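Lmo0740 protein (PDB 4RFA) probably acts as a transcriptional regulator of the Crp type, joining a cyclic nucleotide-binding-like domain to a C-terminal DNA-binding domain. Local coordinates at residues L201-L204 / V205-E208. Sequence-based numbering, arbitrary orientation.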
ATOM      1  N   LEU A 201      23.145  12.610  -8.201  1.00 44.62           N
ATOM      2  CA  LEU A 201      23.741  11.585  -9.017  1.00 48.02           C
ATOM      3  C   LEU A 201      25.268  11.682  -9.044  1.00 51.83           C
ATOM      4  O   LEU A 201      25.949  10.644  -9.026  1.00 54.20           O
ATOM      5  CB  LEU A 201      23.198  11.601 -10.458  1.00 54.51           C
ATOM      6  CG  LEU A 201      21.734  11.195 -10.629  1.00 54.32           C
ATOM      7  CD1 LEU A 201      21.276  11.521 -12.041  1.00 60.27           C
ATOM      8  CD2 LEU A 201      21.539   9.729 -10.326  1.00 55.14           C
ATOM      9  N   THR A 202      25.816  12.889  -9.027  1.00 53.28           N
ATOM     10  CA  THR A 202      27.299  13.046  -8.996  1.00 56.04           C
ATOM     11  C   THR A 202      27.872  12.480  -7.712  1.00 55.65           C
ATOM     12  O   THR A 202      28.830  11.687  -7.733  1.00 51.37           O
ATOM     13  CB  THR A 202      27.702  14.515  -9.155  1.00 59.56           C
ATOM     14  OG1 THR A 202      27.253  14.946 -10.429  1.00 59.28           O
ATOM     15  CG2 THR A 202      29.212  14.717  -9.070  1.00 61.41           C
ATOM     16  N   GLU A 203      27.236  12.823  -6.592  1.00 51.97           N
ATOM     17  CA  GLU A 203      27.669  12.297  -5.303  1.00 51.92           C
ATOM     18  C   GLU A 203      27.638  10.766  -5.293  1.00 48.89           C
ATOM     19  O   GLU A 203      28.573  10.147  -4.839  1.00 51.89           O
ATOM     20  CB  GLU A 203      26.826  12.861  -4.179  1.00 57.28           C
ATOM     21  CG  GLU A 203      27.024  14.346  -3.937  1.00 65.57           C
ATOM     22  CD  GLU A 203      26.071  14.855  -2.864  1.00 71.60           C
ATOM     23  OE1 GLU A 203      26.095  14.320  -1.739  1.00 72.36           O
ATOM     24  OE2 GLU A 203      25.280  15.772  -3.147  1.00 76.94           O
ATOM     25  N   LEU A 204      26.569  10.177  -5.813  1.00 46.29           N
ATOM     26  CA  LEU A 204      26.401   8.737  -5.839  1.00 46.35           C
ATOM     27  C   LEU A 204      27.472   8.043  -6.697  1.00 49.09           C
ATOM     28  O   LEU A 204      27.856   6.915  -6.431  1.00 48.42           O
ATOM     29  CB  LEU A 204      24.980   8.375  -6.336  1.00 43.75           C
ATOM     30  CG  LEU A 204      23.914   8.031  -5.213  1.00 47.51           C
ATOM     31  CD1 LEU A 204      23.803   9.110  -4.167  1.00 48.41           C
ATOM     32  CD2 LEU A 204      22.540   7.751  -5.812  1.00 46.51           C
ATOM     33  N   VAL A 205      27.941   8.708  -7.739  1.00 53.31           N
ATOM     34  CA  VAL A 205      29.048   8.147  -8.527  1.00 57.94           C
ATOM     35  C   VAL A 205      30.328   8.279  -7.715  1.00 56.46           C
ATOM     36  O   VAL A 205      31.044   7.309  -7.599  1.00 54.88           O
ATOM     37  CB  VAL A 205      29.140   8.670  -9.987  1.00 65.26           C
ATOM     38  CG1 VAL A 205      28.883  10.149 -10.077  1.00 70.93           C
ATOM     39  CG2 VAL A 205      30.502   8.362 -10.636  1.00 63.68           C
ATOM     40  N   GLU A 206      30.541   9.405  -7.034  1.00 59.39           N
ATOM     41  CA  GLU A 206      31.739   9.584  -6.194  1.00 58.74           C
ATOM     42  C   GLU A 206      31.763   8.536  -5.103  1.00 60.25           C
ATOM     43  O   GLU A 206      32.805   7.966  -4.814  1.00 58.82           O
ATOM     44  CB  GLU A 206      31.836  11.007  -5.622  1.00 63.76           C
ATOM     45  CG  GLU A 206      32.005  12.047  -6.744  1.00 75.01           C
ATOM     46  CD  GLU A 206      31.730  13.515  -6.378  1.00 81.78           C
ATOM     47  OE1 GLU A 206      30.966  13.794  -5.410  1.00 78.85           O
ATOM     48  OE2 GLU A 206      32.262  14.396  -7.123  1.00 79.49           O
ATOM     49  N   GLU A 207      30.594   8.209  -4.555  1.00 54.54           N
ATOM     50  CA  GLU A 207      30.508   7.209  -3.518  1.00 54.13           C
ATOM     51  C   GLU A 207      30.471   5.768  -4.032  1.00 55.27           C
ATOM     52  O   GLU A 207      30.260   4.834  -3.271  1.00 54.88           O
ATOM     53  CB  GLU A 207      29.268   7.506  -2.707  1.00 52.69           C
ATOM     54  CG  GLU A 207      29.336   8.862  -2.024  1.00 55.87           C
ATOM     55  CD  GLU A 207      28.002   9.275  -1.431  1.00 59.67           C
ATOM     56  OE1 GLU A 207      26.986   8.579  -1.667  1.00 54.51           O
ATOM     57  OE2 GLU A 207      27.967  10.291  -0.715  1.00 60.87           O
ATOM     58  N   GLU A 208      30.624   5.601  -5.337  1.00 57.26           N
ATOM     59  CA  GLU A 208      30.686   4.288  -5.977  1.00 55.66           C
ATOM     60  C   GLU A 208      29.421   3.489  -5.858  1.00 57.32           C
ATOM     61  O   GLU A 208      29.432   2.289  -6.051  1.00 61.37           O
ATOM     62  CB  GLU A 208      31.896   3.497  -5.522  1.00 59.22           C
ATOM     63  CG  GLU A 208      33.179   4.295  -5.727  1.00 60.55           C
ATOM     64  CD  GLU A 208      34.452   3.488  -5.625  1.00 62.08           C
ATOM     65  OE1 GLU A 208      34.395   2.256  -5.765  1.00 65.77           O
ATOM     66  OE2 GLU A 208      35.519   4.109  -5.431  1.00 57.84           O
TER
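Val205 and Glu207 carry the helix 194-206 through its last turn by bonding back to the residues four places earlier. Val205 N donates to Leu201 O at 3.1 Å, tilted 24° from the carbonyl plane. The bond from Glu207 N to Glu203 O is shorter, 2.8 Å, with a C=O...N angle of 161°, nearly in line with the carbonyl. Between them Glu206 N lies 2.9 Å from Thr202 O, though the position of that oxygen is less certain. At Glu208 phi turns positive and the chain leaves the helix in a Schellman motif, Glu208 N bonding back to Val205 O. In a Crp-type regulator the helix ending here is probably the recognition helix of the winged helix-turn-helix, and the turn would then lead toward the wing. Among the side chains, Thr202 sets its methyl anti to the backbone N, and CG2 comes within 3.6 Å of Glu206 OE2, the two side chains passing at a slant; OG1 is hydrogen-bonded to Lys213 NZ. Glu207, with CG anti to its own carbonyl carbon (chi1 -62°), runs back along the helix, its CG 3.2 Å from Glu203 O. Its OE2 stands 4.6 Å from Glu203 OE1, two like charges close together, a repulsion that Lys151 probably eases, since its NZ forms salt bridges with both oxygens. Leu204 CD1 meets the other carboxylate oxygen of this side chain, Glu207 OE1, at 4.1 Å, while the buried leucine packs on Ile154, Tyr155 and Leu158 of helix 150-165.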